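Local coordinates for putative hydrolase (Bacteroides ovatus, PDB 4HBS), which is probably a hydrolase with a five-bladed beta-propeller fold, its substrate and reaction being unknown, at residues 44-55 with 102-113; 57-65 with 356-364. All coordinates share one frame; numbering follows the deposited sequence.

Overall arrangement
From the N terminus the chain passes through strand 38-42 and helix 43-48, and the loop after that helix leads through strand 55-57 into strand 60-65, the innermost strand of a four-stranded blade. Contact 1 closes a loop of 46 intervening residues by setting 44-55 against 102-113, where that blade ends in its outermost strand 111-113. Contact 2 spans 290 residues, laying 57-65 beside 356-364 of the five-stranded sheet that unites strands from both ends of the chain. The two closures cross, since their segments alternate in sequence. Their centres are about 14 Å apart: contact 2 lies about 3 Å from the centre of the chain, contact 1 about 17 Å out.

Contact 1 of 2, residues 44-55 with 102-113; sequences KYNALFTRSLGW and QTPGEKDENLVW
R51 runs alongside W113 in the opposite direction and holds D108 with two nitrogens. Its CB points toward 102-113; CG comes within 3.9 Å of D108 OD1, and CD passes 3.7 Å from W113 CZ2. A bend at chi3 (66°) turns the guanidinium side-on to the carboxylate: NE reaches D108 OD1 and NH2 reaches D108 OD2, each at 2.9 Å and on a syn lone pair, with the planes 19° apart. W113 NE1 lies over one guanidinium face, 3.4 Å from R51 CZ, the indole tilted 50° from it, while NH1 turns back to L53 O and W55 O. With an alanine here, D108 would probably lose its charge partner and those two carbonyls the donor they share. This seam joins helix 43-48 and its following loop to the outer edge of a propeller blade, strand 111-113. W55 CB sits over the W113 six-membered ring, 3.4 Å from its centroid, a CH-pi contact, the indoles nearly parallel but slid apart. At the helix, Y45 OH donates to E106 OE2 and accepts from Q102 NE2. K44 NZ makes its stronger salt bridge with E21, its 3.5 Å pairing with E106 OE1 being looser.

Contact 2 of 2, residues 57-65 with 356-364; sequences GGDGVFTTG and VYMVNIHPA
The F62 ring carries the amide nitrogen of N360 over the centre of one face, with ND2 3.7 Å above the plane and the amide turned 51° from the ring. M358, modelled as selenomethionine, has a chain bent at chi2 and chi3 that brings SE to 3.9 Å from F62 CZ, an oblique Met-aromatic contact. The imidazole of H362 is met at its edge: T63 OG1 and H362 ND1 are hydrogen-bonded at 2.6 Å, and V61 O lies 3.4 Å from H362 CE1. The Y357 ring likewise meets D59 at an edge, though the hydrogen bond from its OH to D59 OD1 is modelled implausibly short and its exact geometry is doubtful. The same N360 ND2 donates to V61 O at 2.8 Å, nearly straight at 164°, with the oxygen in the amide plane but the donor well above the carbonyl plane. Strands 60-65 and 356-361 run parallel, 11° apart, with axes 7.5 Å from each other at closest approach; they are the facing edge strands of two neighbouring propeller blades, and side chains and water 1 bridge them. Water 1 is hydrogen-bonded to G60 O and M358 O. V61 and F62 are together opposite S74, a G1 beta bulge. H362 NE2 is hydrogen-bonded to S374, which fixes the imidazole from its other nitrogen, and G60 N, from the blade of 60-65, reaches across to N376 OD1 of strand 371-377.

Contact 1 of 2, residues 44-55 with 102-113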
loop_
_atom_site.group_PDB
_atom_site.type_symbol
_atom_site.label_atom_id
_atom_site.label_comp_id
_atom_site.label_asym_id
_atom_site.label_seq_id
_atom_site.Cartn_x
_atom_site.Cartn_y
_atom_site.Cartn_z
ATOM N N LYS A 44 6.890 -15.968 -7.566
ATOM C CA LYS A 44 5.744 -16.689 -6.978
ATOM C C LYS A 44 4.586 -15.727 -6.774
ATOM O O LYS A 44 3.450 -16.055 -7.118
ATOM C CB LYS A 44 6.143 -17.314 -5.623
ATOM C CG LYS A 44 5.179 -18.331 -5.047
ATOM C CD LYS A 44 5.673 -18.817 -3.677
ATOM C CE LYS A 44 5.763 -20.315 -3.567
ATOM N NZ LYS A 44 4.447 -20.956 -3.281
ATOM N N TYR A 45 4.876 -14.528 -6.200
ATOM C CA TYR A 45 3.851 -13.515 -5.938
ATOM C C TYR A 45 3.464 -12.832 -7.221
ATOM O O TYR A 45 2.284 -12.662 -7.448
ATOM C CB TYR A 45 4.271 -12.521 -4.850
ATOM C CG TYR A 45 3.886 -13.046 -3.489
ATOM C CD1 TYR A 45 4.522 -14.155 -2.947
ATOM C CD2 TYR A 45 2.764 -12.558 -2.828
ATOM C CE1 TYR A 45 4.097 -14.722 -1.748
ATOM C CE2 TYR A 45 2.312 -13.132 -1.643
ATOM C CZ TYR A 45 2.965 -14.234 -1.116
ATOM O OH TYR A 45 2.483 -14.805 0.046
ATOM N N ASN A 46 4.411 -12.529 -8.114
ATOM C CA ASN A 46 4.056 -11.961 -9.420
ATOM C C ASN A 46 3.058 -12.892 -10.141
ATOM O O ASN A 46 2.131 -12.395 -10.770
ATOM C CB ASN A 46 5.302 -11.736 -10.289
ATOM C CG ASN A 46 6.171 -10.602 -9.814
ATOM O OD1 ASN A 46 5.910 -9.984 -8.783
ATOM N ND2 ASN A 46 7.231 -10.293 -10.545
ATOM N N ALA A 47 3.205 -14.238 -9.979
ATOM C CA ALA A 47 2.298 -15.224 -10.584
ATOM C C ALA A 47 0.964 -15.231 -9.879
ATOM O O ALA A 47 -0.066 -15.313 -10.553
ATOM C CB ALA A 47 2.908 -16.613 -10.543
ATOM N N LEU A 48 0.956 -15.117 -8.534
ATOM C CA LEU A 48 -0.299 -15.072 -7.780
ATOM C C LEU A 48 -1.205 -13.936 -8.259
ATOM O O LEU A 48 -2.408 -14.145 -8.381
ATOM C CB LEU A 48 -0.053 -14.914 -6.272
ATOM C CG LEU A 48 0.278 -16.172 -5.505
ATOM C CD1 LEU A 48 0.717 -15.821 -4.090
ATOM C CD2 LEU A 48 -0.917 -17.151 -5.484
ATOM N N PHE A 49 -0.629 -12.762 -8.572
ATOM C CA PHE A 49 -1.385 -11.608 -9.041
ATOM C C PHE A 49 -1.368 -11.481 -10.592
ATOM O O PHE A 49 -1.594 -10.395 -11.121
ATOM C CB PHE A 49 -0.879 -10.348 -8.345
ATOM C CG PHE A 49 -1.172 -10.403 -6.858
ATOM C CD1 PHE A 49 -0.341 -11.110 -5.991
ATOM C CD2 PHE A 49 -2.295 -9.783 -6.331
ATOM C CE1 PHE A 49 -0.618 -11.176 -4.626
ATOM C CE2 PHE A 49 -2.577 -9.863 -4.967
ATOM C CZ PHE A 49 -1.729 -10.553 -4.120
ATOM N N THR A 50 -1.159 -12.616 -11.311
ATOM C CA THR A 50 -1.310 -12.741 -12.764
ATOM C C THR A 50 -2.530 -13.608 -12.881
ATOM O O THR A 50 -2.396 -14.833 -12.919
ATOM C CB THR A 50 -0.079 -13.333 -13.438
ATOM O OG1 THR A 50 1.061 -12.615 -13.042
ATOM C CG2 THR A 50 -0.157 -13.265 -14.923
ATOM N N ARG A 51 -3.731 -12.990 -12.795
ATOM C CA ARG A 51 -5.010 -13.712 -12.773
ATOM C C ARG A 51 -5.824 -13.450 -14.034
ATOM O O ARG A 51 -5.580 -12.464 -14.727
ATOM C CB ARG A 51 -5.810 -13.295 -11.536
ATOM C CG ARG A 51 -4.980 -13.318 -10.243
ATOM C CD ARG A 51 -5.764 -13.142 -8.952
ATOM N NE ARG A 51 -6.674 -14.260 -8.706
ATOM C CZ ARG A 51 -7.950 -14.327 -9.081
ATOM N NH1 ARG A 51 -8.517 -13.313 -9.722
ATOM N NH2 ARG A 51 -8.666 -15.409 -8.822
ATOM N N SER A 52 -6.778 -14.349 -14.337
ATOM C CA SER A 52 -7.617 -14.266 -15.532
ATOM C C SER A 52 -9.097 -13.996 -15.271
ATOM O O SER A 52 -9.768 -13.502 -16.180
ATOM C CB SER A 52 -7.503 -15.561 -16.318
ATOM O OG SER A 52 -6.170 -15.687 -16.784
ATOM N N LEU A 53 -9.630 -14.378 -14.092
ATOM C CA LEU A 53 -11.041 -14.194 -13.757
ATOM C C LEU A 53 -11.144 -13.497 -12.428
ATOM O O LEU A 53 -10.522 -13.949 -11.468
ATOM C CB LEU A 53 -11.760 -15.571 -13.685
ATOM C CG LEU A 53 -12.905 -15.839 -14.665
ATOM C CD1 LEU A 53 -13.735 -17.009 -14.193
ATOM C CD2 LEU A 53 -13.785 -14.603 -14.877
ATOM N N GLY A 54 -11.945 -12.444 -12.355
ATOM C CA GLY A 54 -12.091 -11.674 -11.124
ATOM C C GLY A 54 -10.998 -10.636 -11.045
ATOM O O GLY A 54 -10.659 -10.053 -12.079
ATOM N N TRP A 55 -10.411 -10.398 -9.843
ATOM C CA TRP A 55 -9.338 -9.390 -9.731
ATOM C C TRP A 55 -8.256 -9.747 -10.722
ATOM O O TRP A 55 -7.770 -10.871 -10.678
ATOM C CB TRP A 55 -8.749 -9.316 -8.310
ATOM C CG TRP A 55 -7.769 -8.196 -8.140
ATOM C CD1 TRP A 55 -8.009 -6.970 -7.599
ATOM C CD2 TRP A 55 -6.393 -8.194 -8.536
ATOM N NE1 TRP A 55 -6.879 -6.193 -7.659
ATOM C CE2 TRP A 55 -5.870 -6.922 -8.228
ATOM C CE3 TRP A 55 -5.571 -9.112 -9.213
ATOM C CZ2 TRP A 55 -4.558 -6.565 -8.537
ATOM C CZ3 TRP A 55 -4.286 -8.744 -9.532
ATOM C CH2 TRP A 55 -3.785 -7.497 -9.173
ATOM N N GLN A 102 -5.958 -13.510 2.307
ATOM C CA GLN A 102 -5.052 -14.575 1.892
ATOM C C GLN A 102 -4.927 -15.542 3.031
ATOM O O GLN A 102 -4.543 -15.117 4.118
ATOM C CB GLN A 102 -3.680 -14.016 1.540
ATOM C CG GLN A 102 -2.631 -15.073 1.183
ATOM C CD GLN A 102 -1.252 -14.505 1.045
ATOM O OE1 GLN A 102 -1.009 -13.329 1.282
ATOM N NE2 GLN A 102 -0.305 -15.347 0.711
ATOM N N THR A 103 -5.209 -16.839 2.798
ATOM C CA THR A 103 -5.078 -17.879 3.821
ATOM C C THR A 103 -3.749 -18.607 3.630
ATOM O O THR A 103 -3.197 -18.567 2.532
ATOM C CB THR A 103 -6.246 -18.864 3.712
ATOM O OG1 THR A 103 -6.281 -19.395 2.380
ATOM C CG2 THR A 103 -7.572 -18.229 4.061
ATOM N N PRO A 104 -3.230 -19.342 4.641
ATOM C CA PRO A 104 -1.971 -20.090 4.427
ATOM C C PRO A 104 -2.058 -21.086 3.258
ATOM O O PRO A 104 -3.072 -21.783 3.144
ATOM C CB PRO A 104 -1.771 -20.816 5.762
ATOM C CG PRO A 104 -2.508 -19.992 6.750
ATOM C CD PRO A 104 -3.715 -19.504 6.027
ATOM N N GLY A 105 -1.028 -21.114 2.394
ATOM C CA GLY A 105 -0.973 -22.029 1.250
ATOM C C GLY A 105 -0.207 -21.507 0.048
ATOM O O GLY A 105 0.524 -22.263 -0.595
ATOM N N GLU A 106 -0.403 -20.215 -0.282
ATOM C CA GLU A 106 0.239 -19.501 -1.398
ATOM C C GLU A 106 -0.105 -20.083 -2.810
ATOM O O GLU A 106 0.706 -19.996 -3.746
ATOM C CB GLU A 106 1.752 -19.390 -1.191
ATOM C CG GLU A 106 2.106 -18.465 -0.051
ATOM C CD GLU A 106 3.595 -18.265 0.116
ATOM O OE1 GLU A 106 4.369 -19.197 -0.208
ATOM O OE2 GLU A 106 3.986 -17.178 0.599
ATOM N N LYS A 107 -1.343 -20.583 -2.965
ATOM C CA LYS A 107 -1.915 -21.026 -4.240
ATOM C C LYS A 107 -3.069 -20.018 -4.548
ATOM O O LYS A 107 -3.456 -19.282 -3.643
ATOM C CB LYS A 107 -2.396 -22.498 -4.150
ATOM C CG LYS A 107 -1.342 -23.523 -3.666
ATOM C CD LYS A 107 -0.095 -23.653 -4.583
ATOM C CE LYS A 107 1.235 -23.476 -3.849
ATOM N NZ LYS A 107 2.389 -23.284 -4.781
ATOM N N ASP A 108 -3.595 -19.940 -5.790
ATOM C CA ASP A 108 -4.667 -18.969 -6.085
ATOM C C ASP A 108 -5.904 -19.223 -5.255
ATOM O O ASP A 108 -6.589 -18.273 -4.874
ATOM C CB ASP A 108 -5.060 -18.949 -7.560
ATOM C CG ASP A 108 -5.772 -17.648 -7.927
ATOM O OD1 ASP A 108 -5.061 -16.616 -8.169
ATOM O OD2 ASP A 108 -7.032 -17.624 -7.883
ATOM N N GLU A 109 -6.194 -20.504 -4.973
ATOM C CA GLU A 109 -7.308 -20.911 -4.110
ATOM C C GLU A 109 -7.262 -20.204 -2.744
ATOM O O GLU A 109 -8.305 -20.076 -2.106
ATOM C CB GLU A 109 -7.337 -22.452 -3.906
ATOM C CG GLU A 109 -6.041 -23.083 -3.402
ATOM C CD GLU A 109 -6.023 -24.596 -3.237
ATOM O OE1 GLU A 109 -7.037 -25.257 -3.562
ATOM O OE2 GLU A 109 -4.975 -25.122 -2.797
ATOM N N ASN A 110 -6.063 -19.759 -2.294
ATOM C CA ASN A 110 -5.894 -19.093 -1.009
ATOM C C ASN A 110 -6.204 -17.594 -1.056
ATOM O O ASN A 110 -6.387 -17.007 0.001
ATOM C CB ASN A 110 -4.496 -19.321 -0.476
ATOM C CG ASN A 110 -4.205 -20.785 -0.237
ATOM O OD1 ASN A 110 -3.550 -21.458 -1.044
ATOM N ND2 ASN A 110 -4.739 -21.327 0.848
ATOM N N LEU A 111 -6.276 -16.974 -2.243
ATOM C CA LEU A 111 -6.645 -15.564 -2.362
ATOM C C LEU A 111 -8.172 -15.486 -2.331
ATOM O O LEU A 111 -8.805 -15.722 -3.359
ATOM C CB LEU A 111 -6.084 -14.962 -3.671
ATOM C CG LEU A 111 -4.570 -15.083 -3.906
ATOM C CD1 LEU A 111 -4.148 -14.253 -5.108
ATOM C CD2 LEU A 111 -3.769 -14.662 -2.680
ATOM N N VAL A 112 -8.768 -15.227 -1.152
ATOM C CA VAL A 112 -10.232 -15.181 -0.994
ATOM C C VAL A 112 -10.743 -13.753 -1.250
ATOM O O VAL A 112 -10.816 -12.946 -0.322
ATOM C CB VAL A 112 -10.670 -15.710 0.397
ATOM C CG1 VAL A 112 -12.190 -15.777 0.502
ATOM C CG2 VAL A 112 -10.051 -17.085 0.667
ATOM N N TRP A 113 -11.138 -13.467 -2.505
ATOM C CA TRP A 113 -11.630 -12.140 -2.909
ATOM C C TRP A 113 -13.001 -11.903 -2.296
ATOM O O TRP A 113 -13.968 -12.572 -2.692
ATOM C CB TRP A 113 -11.694 -12.019 -4.453
ATOM C CG TRP A 113 -10.380 -12.304 -5.104
ATOM C CD1 TRP A 113 -9.930 -13.519 -5.541
ATOM C CD2 TRP A 113 -9.257 -11.417 -5.156
ATOM N NE1 TRP A 113 -8.607 -13.432 -5.905
ATOM C CE2 TRP A 113 -8.159 -12.155 -5.656
ATOM C CE3 TRP A 113 -9.072 -10.067 -4.830
ATOM C CZ2 TRP A 113 -6.893 -11.578 -5.849
ATOM C CZ3 TRP A 113 -7.819 -9.507 -4.989
ATOM C CH2 TRP A 113 -6.748 -10.251 -5.510
#

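Contact 2 of 2, residues 57-65 with 356-364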
loop_
_atom_site.group_PDB
_atom_site.type_symbol
_atom_site.label_atom_id
_atom_site.label_comp_id
_atom_site.label_asym_id
_atom_site.label_seq_id
_atom_site.Cartn_x
_atom_site.Cartn_y
_atom_site.Cartn_z
ATOM N N GLY A 57 -5.916 -6.944 -11.934
ATOM C CA GLY A 57 -5.125 -5.721 -12.037
ATOM C C GLY A 57 -5.586 -4.687 -11.030
ATOM O O GLY A 57 -6.781 -4.575 -10.769
ATOM N N GLY A 58 -4.646 -3.956 -10.444
ATOM C CA GLY A 58 -4.971 -3.017 -9.386
ATOM C C GLY A 58 -3.853 -2.155 -8.854
ATOM O O GLY A 58 -2.705 -2.229 -9.285
ATOM N N ASP A 59 -4.225 -1.362 -7.875
ATOM C CA ASP A 59 -3.509 -0.253 -7.250
ATOM C C ASP A 59 -3.594 -0.394 -5.740
ATOM O O ASP A 59 -4.430 -1.158 -5.248
ATOM C CB ASP A 59 -4.297 0.967 -7.706
ATOM C CG ASP A 59 -3.697 2.331 -7.642
ATOM O OD1 ASP A 59 -2.888 2.642 -8.520
ATOM O OD2 ASP A 59 -4.244 3.191 -6.882
ATOM N N GLY A 60 -2.785 0.367 -5.012
ATOM C CA GLY A 60 -2.731 0.288 -3.555
ATOM C C GLY A 60 -1.909 -0.917 -3.160
ATOM O O GLY A 60 -0.683 -0.886 -3.271
ATOM N N VAL A 61 -2.583 -2.024 -2.800
ATOM C CA VAL A 61 -1.938 -3.297 -2.450
ATOM C C VAL A 61 -1.258 -3.107 -1.094
ATOM O O VAL A 61 -0.072 -2.792 -1.019
ATOM C CB VAL A 61 -0.967 -3.821 -3.572
ATOM C CG1 VAL A 61 -0.501 -5.237 -3.283
ATOM C CG2 VAL A 61 -1.636 -3.765 -4.951
ATOM N N PHE A 62 -2.060 -3.223 -0.029
ATOM C CA PHE A 62 -1.637 -3.063 1.366
ATOM C C PHE A 62 -1.966 -4.317 2.141
ATOM O O PHE A 62 -3.125 -4.709 2.158
ATOM C CB PHE A 62 -2.373 -1.889 2.015
ATOM C CG PHE A 62 -2.155 -0.517 1.433
ATOM C CD1 PHE A 62 -2.805 -0.127 0.267
ATOM C CD2 PHE A 62 -1.478 0.456 2.155
ATOM C CE1 PHE A 62 -2.654 1.165 -0.238
ATOM C CE2 PHE A 62 -1.349 1.754 1.662
ATOM C CZ PHE A 62 -1.921 2.094 0.457
ATOM N N THR A 63 -0.977 -4.918 2.828
ATOM C CA THR A 63 -1.191 -6.119 3.638
ATOM C C THR A 63 -1.288 -5.775 5.118
ATOM O O THR A 63 -0.810 -4.725 5.566
ATOM C CB THR A 63 -0.090 -7.127 3.431
ATOM O OG1 THR A 63 1.149 -6.479 3.634
ATOM C CG2 THR A 63 -0.128 -7.742 2.086
ATOM N N THR A 64 -1.905 -6.681 5.873
ATOM C CA THR A 64 -2.067 -6.588 7.312
ATOM C C THR A 64 -2.223 -7.996 7.817
ATOM O O THR A 64 -3.291 -8.592 7.632
ATOM C CB THR A 64 -3.274 -5.694 7.680
ATOM O OG1 THR A 64 -2.947 -4.336 7.411
ATOM C CG2 THR A 64 -3.694 -5.820 9.153
ATOM N N GLY A 65 -1.161 -8.542 8.414
ATOM C CA GLY A 65 -1.213 -9.871 9.000
ATOM C C GLY A 65 -2.278 -9.897 10.081
ATOM O O GLY A 65 -2.410 -8.916 10.830
ATOM N N VAL A 356 5.924 4.466 -11.667
ATOM C CA VAL A 356 6.017 3.442 -10.659
ATOM C C VAL A 356 5.689 4.199 -9.368
ATOM O O VAL A 356 6.161 5.324 -9.171
ATOM C CB VAL A 356 7.348 2.636 -10.628
ATOM C CG1 VAL A 356 8.578 3.529 -10.736
ATOM C CG2 VAL A 356 7.416 1.758 -9.395
ATOM N N TYR A 357 4.800 3.664 -8.565
ATOM C CA TYR A 357 4.385 4.364 -7.359
ATOM C C TYR A 357 3.912 3.371 -6.325
ATOM O O TYR A 357 4.009 2.163 -6.559
ATOM C CB TYR A 357 3.300 5.401 -7.700
ATOM C CG TYR A 357 2.071 4.824 -8.368
ATOM C CD1 TYR A 357 2.060 4.544 -9.734
ATOM C CD2 TYR A 357 0.899 4.621 -7.653
ATOM C CE1 TYR A 357 0.937 4.003 -10.350
ATOM C CE2 TYR A 357 -0.240 4.111 -8.262
ATOM C CZ TYR A 357 -0.224 3.818 -9.619
ATOM O OH TYR A 357 -1.354 3.351 -10.247
HETATM N N MSE A 358 3.506 3.863 -5.149
HETATM C CA MSE A 358 3.027 3.023 -4.071
HETATM C C MSE A 358 4.013 1.893 -3.757
HETATM O O MSE A 358 3.660 0.706 -3.793
HETATM C CB MSE A 358 1.662 2.454 -4.439
HETATM C CG MSE A 358 0.819 2.153 -3.242
HETATM SE SE MSE A 358 0.010 3.733 -2.511
HETATM C CE MSE A 358 -1.351 3.985 -3.943
ATOM N N VAL A 359 5.258 2.263 -3.479
ATOM C CA VAL A 359 6.268 1.276 -3.123
ATOM C C VAL A 359 5.973 0.940 -1.676
ATOM O O VAL A 359 6.226 1.763 -0.793
ATOM C CB VAL A 359 7.696 1.775 -3.376
ATOM C CG1 VAL A 359 8.706 0.698 -3.027
ATOM C CG2 VAL A 359 7.855 2.185 -4.836
ATOM N N ASN A 360 5.304 -0.218 -1.466
ATOM C CA ASN A 360 4.816 -0.686 -0.174
ATOM C C ASN A 360 5.631 -1.792 0.392
ATOM O O ASN A 360 6.205 -2.573 -0.344
ATOM C CB ASN A 360 3.363 -1.143 -0.297
ATOM C CG ASN A 360 2.395 0.013 -0.402
ATOM O OD1 ASN A 360 2.754 1.187 -0.221
ATOM N ND2 ASN A 360 1.142 -0.294 -0.674
ATOM N N ILE A 361 5.615 -1.883 1.727
ATOM C CA ILE A 361 6.375 -2.829 2.543
ATOM C C ILE A 361 5.372 -3.832 3.129
ATOM O O ILE A 361 4.260 -3.431 3.475
ATOM C CB ILE A 361 7.158 -1.965 3.591
ATOM C CG1 ILE A 361 8.576 -1.685 3.095
ATOM C CG2 ILE A 361 7.132 -2.487 5.022
ATOM C CD1 ILE A 361 9.520 -2.841 3.246
ATOM N N HIS A 362 5.726 -5.144 3.173
ATOM C CA HIS A 362 4.810 -6.219 3.625
ATOM C C HIS A 362 5.469 -7.152 4.655
ATOM O O HIS A 362 5.830 -8.287 4.338
ATOM C CB HIS A 362 4.302 -7.034 2.414
ATOM C CG HIS A 362 3.672 -6.190 1.359
ATOM N ND1 HIS A 362 2.477 -5.543 1.584
ATOM C CD2 HIS A 362 4.129 -5.850 0.135
ATOM C CE1 HIS A 362 2.210 -4.871 0.481
ATOM N NE2 HIS A 362 3.183 -5.015 -0.421
ATOM N N PRO A 363 5.559 -6.704 5.924
ATOM C CA PRO A 363 6.120 -7.565 6.988
ATOM C C PRO A 363 5.454 -8.933 7.123
ATOM O O PRO A 363 6.134 -9.889 7.455
ATOM C CB PRO A 363 5.876 -6.750 8.257
ATOM C CG PRO A 363 5.788 -5.364 7.805
ATOM C CD PRO A 363 5.132 -5.405 6.468
ATOM N N ALA A 364 4.131 -9.023 6.881
ATOM C CA ALA A 364 3.378 -10.280 6.962
ATOM C C ALA A 364 3.892 -11.357 5.977
ATOM O O ALA A 364 3.777 -12.549 6.275
ATOM C CB ALA A 364 1.912 -10.012 6.687
HETATM O O HOH W 1 1.942 -1.461 -3.563
#